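Local coordinates for S-M checkpoint control protein RAD4 (PDB 4BMC) that couples S phase to M phase as an essential DNA replication and checkpoint protein, its first two BRCT domains binding both phosphorylated sites of a crb2 dimer, at residues A[38-43]-A[62-67]; A[104-109]-A[138-143]. All coordinates share one frame; numbering follows the deposited sequence.

Contact 1. Residues A[38-43]-A[62-67]; sequences SDFTKD and KSRPDI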
loop_
_atom_site.group_PDB
_atom_site.type_symbol
_atom_site.label_atom_id
_atom_site.label_comp_id
_atom_site.label_asym_id
_atom_site.label_seq_id
_atom_site.Cartn_x
_atom_site.Cartn_y
_atom_site.Cartn_z
ATOM N N SER A 38 -1.371 -3.122 -18.923
ATOM C CA SER A 38 -0.294 -2.168 -18.680
ATOM C C SER A 38 -0.869 -0.885 -18.095
ATOM O O SER A 38 -0.262 -0.252 -17.231
ATOM C CB SER A 38 0.465 -1.865 -19.974
ATOM O OG SER A 38 1.156 -3.009 -20.438
ATOM N N ASP A 39 -2.050 -0.510 -18.572
ATOM C CA ASP A 39 -2.737 0.666 -18.061
ATOM C C ASP A 39 -3.807 0.267 -17.054
ATOM O O ASP A 39 -4.340 -0.840 -17.107
ATOM C CB ASP A 39 -3.363 1.469 -19.203
ATOM C CG ASP A 39 -2.328 2.030 -20.159
ATOM O OD1 ASP A 39 -1.152 2.160 -19.758
ATOM O OD2 ASP A 39 -2.690 2.344 -21.312
ATOM N N PHE A 40 -4.113 1.172 -16.133
ATOM C CA PHE A 40 -5.148 0.930 -15.137
ATOM C C PHE A 40 -6.525 1.117 -15.769
ATOM O O PHE A 40 -7.086 2.213 -15.747
ATOM C CB PHE A 40 -4.972 1.877 -13.948
ATOM C CG PHE A 40 -5.610 1.391 -12.672
ATOM C CD1 PHE A 40 -6.545 0.368 -12.685
ATOM C CD2 PHE A 40 -5.269 1.962 -11.456
ATOM C CE1 PHE A 40 -7.130 -0.072 -11.512
ATOM C CE2 PHE A 40 -5.851 1.523 -10.277
ATOM C CZ PHE A 40 -6.783 0.503 -10.306
ATOM N N THR A 41 -7.067 0.038 -16.325
ATOM C CA THR A 41 -8.363 0.091 -16.994
ATOM C C THR A 41 -9.507 -0.279 -16.052
ATOM O O THR A 41 -9.278 -0.724 -14.926
ATOM C CB THR A 41 -8.395 -0.834 -18.223
ATOM O OG1 THR A 41 -8.276 -2.198 -17.802
ATOM C CG2 THR A 41 -7.251 -0.501 -19.169
ATOM N N LYS A 42 -10.737 -0.100 -16.525
ATOM C CA LYS A 42 -11.927 -0.340 -15.711
ATOM C C LYS A 42 -12.067 -1.785 -15.239
ATOM O O LYS A 42 -12.527 -2.035 -14.125
ATOM C CB LYS A 42 -13.192 0.076 -16.469
ATOM C CG LYS A 42 -13.319 1.570 -16.706
ATOM C CD LYS A 42 -14.630 1.901 -17.405
ATOM C CE LYS A 42 -14.790 3.398 -17.616
ATOM N NZ LYS A 42 -16.070 3.723 -18.307
ATOM N N ASP A 43 -11.678 -2.734 -16.084
ATOM C CA ASP A 43 -11.897 -4.146 -15.774
ATOM C C ASP A 43 -10.879 -4.739 -14.798
ATOM O O ASP A 43 -10.997 -5.900 -14.408
ATOM C CB ASP A 43 -11.990 -4.994 -17.051
ATOM C CG ASP A 43 -10.777 -4.842 -17.955
ATOM O OD1 ASP A 43 -9.704 -4.422 -17.474
ATOM O OD2 ASP A 43 -10.898 -5.155 -19.158
ATOM N N LYS A 62 -8.754 6.106 -4.060
ATOM C CA LYS A 62 -9.853 7.061 -3.989
ATOM C C LYS A 62 -11.099 6.678 -4.788
ATOM O O LYS A 62 -12.187 7.181 -4.506
ATOM C CB LYS A 62 -9.388 8.466 -4.395
ATOM C CG LYS A 62 -9.030 8.616 -5.867
ATOM C CD LYS A 62 -9.002 10.082 -6.287
ATOM C CE LYS A 62 -8.174 10.919 -5.324
ATOM N NZ LYS A 62 -8.230 12.374 -5.632
ATOM N N SER A 63 -10.950 5.789 -5.765
ATOM C CA SER A 63 -12.045 5.518 -6.695
ATOM C C SER A 63 -12.386 4.041 -6.903
ATOM O O SER A 63 -13.432 3.724 -7.469
ATOM C CB SER A 63 -11.761 6.176 -8.049
ATOM O OG SER A 63 -11.619 7.579 -7.917
ATOM N N ARG A 64 -11.517 3.139 -6.459
ATOM C CA ARG A 64 -11.747 1.709 -6.683
ATOM C C ARG A 64 -11.668 0.841 -5.429
ATOM O O ARG A 64 -10.742 0.042 -5.289
ATOM C CB ARG A 64 -10.779 1.163 -7.737
ATOM C CG ARG A 64 -10.883 1.819 -9.110
ATOM C CD ARG A 64 -12.255 1.626 -9.739
ATOM N NE ARG A 64 -12.622 0.217 -9.859
ATOM C CZ ARG A 64 -12.295 -0.559 -10.888
ATOM N NH1 ARG A 64 -11.585 -0.068 -11.895
ATOM N NH2 ARG A 64 -12.675 -1.829 -10.909
ATOM N N PRO A 65 -12.658 0.966 -4.529
ATOM C CA PRO A 65 -12.668 0.201 -3.275
ATOM C C PRO A 65 -12.810 -1.303 -3.498
ATOM O O PRO A 65 -12.499 -2.088 -2.603
ATOM C CB PRO A 65 -13.917 0.727 -2.552
ATOM C CG PRO A 65 -14.253 2.017 -3.221
ATOM C CD PRO A 65 -13.834 1.845 -4.643
ATOM N N ASP A 66 -13.279 -1.691 -4.679
ATOM C CA ASP A 66 -13.521 -3.093 -5.003
ATOM C C ASP A 66 -12.248 -3.847 -5.392
ATOM O O ASP A 66 -12.224 -5.078 -5.404
ATOM C CB ASP A 66 -14.535 -3.192 -6.144
ATOM C CG ASP A 66 -14.080 -2.455 -7.395
ATOM O OD1 ASP A 66 -13.679 -1.275 -7.285
ATOM O OD2 ASP A 66 -14.118 -3.060 -8.487
ATOM N N ILE A 67 -11.196 -3.105 -5.712
ATOM C CA ILE A 67 -9.961 -3.706 -6.208
ATOM C C ILE A 67 -9.036 -4.159 -5.084
ATOM O O ILE A 67 -8.826 -3.439 -4.110
ATOM C CB ILE A 67 -9.225 -2.751 -7.170
ATOM C CG1 ILE A 67 -9.949 -2.721 -8.515
ATOM C CG2 ILE A 67 -7.769 -3.166 -7.358
ATOM C CD1 ILE A 67 -9.257 -1.895 -9.561
#
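R64 reaches across to the backbone of K42, where its NH1 lies 3.1 Å and its NH2 3.2 Å from K42 O. Both are weak hydrogen bonds, with N-H...O angles of 135° at NH1 and 132° at NH2, because one carbonyl oxygen at the guanidinium edge is shared between two N-H groups. Beneath that group, I67 CD1 sits 3.5 Å from the guanidinium plane, over its centre, and the same methyl meets the edge of the F40 ring, 3.4 Å from CE1. Within the first BRCT domain the contact joins the loop between strands 35-37 and 46-49 to the type I turn R64-I67 that leaves helix 55-63. Within 62-67, D66 holds the guanidinium side-on in a salt bridge: NE bonds OD1 and NH2 bonds OD2, each carboxylate oxygen using its syn lone pair. Bends at chi2 and chi3 fold the arginine chain back so that it can serve D66 and K42 together. A leucine at R64 would probably leave the D66 carboxylate without its charged mate and K42 O without these two donors. Further out, F40 packs edge-to-face with F59 of helix 55-63, and T41 OG1 bonds D43 OD1, which also pairs with R37.

Contact 2. Residues A[104-109]-A[138-143]; sequences KCRVCL and DVTHLI
T140 carries its OG1 between the backbone N and the carbonyl carbon (chi1 66°), which sets the hydroxyl opposite R106 N as a hydrogen-bond acceptor at 2.8 Å. On H141, the ring swings beside its own backbone N, bringing ND1 to 2.8 Å from the same OG1, in a bond whose donor could be either group. C105 SG approaches that ring obliquely, 3.9 Å from CE1, and W167 stacks on it. R106 O takes T140 N at 2.9 Å and a weak bond from H141 N. Beyond this start the strands run parallel, their short axes 29° apart: C108 N bonds H141 O at 3.0 Å and C108 O takes I143 N at 2.8 Å. These are the two central strands of the four-stranded parallel sheet, order 2-1-3-4, of the second BRCT domain. V107, L109, H141 and I143 share one face, where L109 CD2 lies 3.6 Å from I143 CB, the two side chains side by side; helix 116-126 covers V107 and L109. On the other face C108 and L142 meet under helix 150-157. At the N-terminal end of the two segments R106 NE and D138 OD1, 3.4 Å apart, form a salt bridge whose N-H...O bond is weak, the guanidinium and carboxylate planes turned 59° apart, while T136 also bonds that oxygen. The chemistry thus implies that the join is held chiefly by backbone bonds and apolar faces, with the T140 hydroxyl supplying the acceptor for R106 N where the strand pairing begins.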
loop_
_atom_site.group_PDB
_atom_site.type_symbol
_atom_site.label_atom_id
_atom_site.label_comp_id
_atom_site.label_asym_id
_atom_site.label_seq_id
_atom_site.Cartn_x
_atom_site.Cartn_y
_atom_site.Cartn_z
ATOM N N LYS A 104 5.356 0.480 3.225
ATOM C CA LYS A 104 6.313 1.543 2.891
ATOM C C LYS A 104 6.080 2.909 3.550
ATOM O O LYS A 104 6.801 3.866 3.258
ATOM C CB LYS A 104 6.481 1.697 1.375
ATOM C CG LYS A 104 7.547 0.784 0.788
ATOM C CD LYS A 104 7.811 1.109 -0.672
ATOM C CE LYS A 104 8.963 0.285 -1.221
ATOM N NZ LYS A 104 9.252 0.614 -2.645
ATOM N N CYS A 105 5.093 3.001 4.437
ATOM C CA CYS A 105 4.894 4.223 5.207
ATOM C C CYS A 105 5.897 4.303 6.342
ATOM O O CYS A 105 6.115 3.329 7.063
ATOM C CB CYS A 105 3.481 4.292 5.787
ATOM S SG CYS A 105 2.181 4.611 4.593
ATOM N N ARG A 106 6.506 5.470 6.504
ATOM C CA ARG A 106 7.432 5.697 7.604
ATOM C C ARG A 106 6.945 6.893 8.409
ATOM O O ARG A 106 7.089 8.039 7.985
ATOM C CB ARG A 106 8.854 5.902 7.073
ATOM C CG ARG A 106 9.382 4.685 6.325
ATOM C CD ARG A 106 10.761 4.918 5.719
ATOM N NE ARG A 106 11.769 5.182 6.739
ATOM C CZ ARG A 106 12.382 4.238 7.447
ATOM N NH1 ARG A 106 12.092 2.960 7.246
ATOM N NH2 ARG A 106 13.286 4.574 8.356
ATOM N N VAL A 107 6.357 6.606 9.568
ATOM C CA VAL A 107 5.573 7.585 10.314
ATOM C C VAL A 107 6.310 8.187 11.511
ATOM O O VAL A 107 6.795 7.469 12.391
ATOM C CB VAL A 107 4.247 6.957 10.803
ATOM C CG1 VAL A 107 3.406 7.984 11.538
ATOM C CG2 VAL A 107 3.475 6.366 9.630
ATOM N N CYS A 108 6.378 9.512 11.533
ATOM C CA CYS A 108 6.985 10.250 12.631
ATOM C C CYS A 108 5.912 11.130 13.265
ATOM O O CYS A 108 4.940 11.482 12.605
ATOM C CB CYS A 108 8.131 11.110 12.103
ATOM S SG CYS A 108 9.106 11.965 13.356
ATOM N N LEU A 109 6.084 11.478 14.539
ATOM C CA LEU A 109 5.097 12.295 15.249
ATOM C C LEU A 109 5.698 13.579 15.815
ATOM O O LEU A 109 6.888 13.641 16.121
ATOM C CB LEU A 109 4.469 11.508 16.402
ATOM C CG LEU A 109 3.950 10.089 16.174
ATOM C CD1 LEU A 109 3.379 9.522 17.471
ATOM C CD2 LEU A 109 2.913 10.056 15.065
ATOM N N ASP A 138 13.781 10.268 4.902
ATOM C CA ASP A 138 13.010 9.186 4.290
ATOM C C ASP A 138 11.662 8.937 4.977
ATOM O O ASP A 138 10.931 8.019 4.610
ATOM C CB ASP A 138 13.830 7.892 4.165
ATOM C CG ASP A 138 14.318 7.364 5.502
ATOM O OD1 ASP A 138 13.884 7.872 6.556
ATOM O OD2 ASP A 138 15.139 6.419 5.493
ATOM N N VAL A 139 11.343 9.758 5.971
ATOM C CA VAL A 139 10.022 9.728 6.595
ATOM C C VAL A 139 8.966 10.120 5.563
ATOM O O VAL A 139 9.165 11.061 4.797
ATOM C CB VAL A 139 9.957 10.669 7.815
ATOM C CG1 VAL A 139 8.509 10.984 8.194
ATOM C CG2 VAL A 139 10.712 10.053 8.985
ATOM N N THR A 140 7.857 9.383 5.528
ATOM C CA THR A 140 6.832 9.601 4.512
ATOM C C THR A 140 5.676 10.450 5.030
ATOM O O THR A 140 5.067 11.203 4.273
ATOM C CB THR A 140 6.266 8.270 3.975
ATOM O OG1 THR A 140 5.568 7.590 5.024
ATOM C CG2 THR A 140 7.380 7.381 3.446
ATOM N N HIS A 141 5.373 10.317 6.318
ATOM C CA HIS A 141 4.274 11.058 6.931
ATOM C C HIS A 141 4.647 11.564 8.315
ATOM O O HIS A 141 5.043 10.786 9.189
ATOM C CB HIS A 141 3.023 10.182 7.047
ATOM C CG HIS A 141 2.466 9.743 5.729
ATOM N ND1 HIS A 141 2.929 8.632 5.059
ATOM C CD2 HIS A 141 1.489 10.270 4.955
ATOM C CE1 HIS A 141 2.260 8.492 3.928
ATOM N NE2 HIS A 141 1.379 9.472 3.842
ATOM N N LEU A 142 4.516 12.871 8.512
ATOM C CA LEU A 142 4.629 13.455 9.838
ATOM C C LEU A 142 3.240 13.738 10.385
ATOM O O LEU A 142 2.517 14.584 9.858
ATOM C CB LEU A 142 5.444 14.750 9.804
ATOM C CG LEU A 142 5.524 15.477 11.150
ATOM C CD1 LEU A 142 6.264 14.637 12.186
ATOM C CD2 LEU A 142 6.166 16.846 11.005
ATOM N N ILE A 143 2.855 13.017 11.431
ATOM C CA ILE A 143 1.582 13.281 12.088
ATOM C C ILE A 143 1.811 14.349 13.149
ATOM O O ILE A 143 2.595 14.156 14.076
ATOM C CB ILE A 143 0.973 12.011 12.700
ATOM C CG1 ILE A 143 0.721 10.972 11.604
ATOM C CG2 ILE A 143 -0.326 12.331 13.427
ATOM C CD1 ILE A 143 0.166 9.657 12.107
#

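How the contacts relate
The two contacts come in series along the chain, contact 1 closing before contact 2 opens, and they lie on opposite sides of its centre. Their centres are 26 Å apart and their nearest atoms about 13 Å, so neither touches the other. Each belongs to its own BRCT domain, and each domain has its own four-stranded parallel sheet of order 2-1-3-4; no strand or helix is common to both. Contact 1 joins surface loops near helix 55-63, whereas contact 2 pairs the buried central strands 106-110 and 141-144. Together they sample the edge of one domain and the core of the next in the tandem that engages crb2.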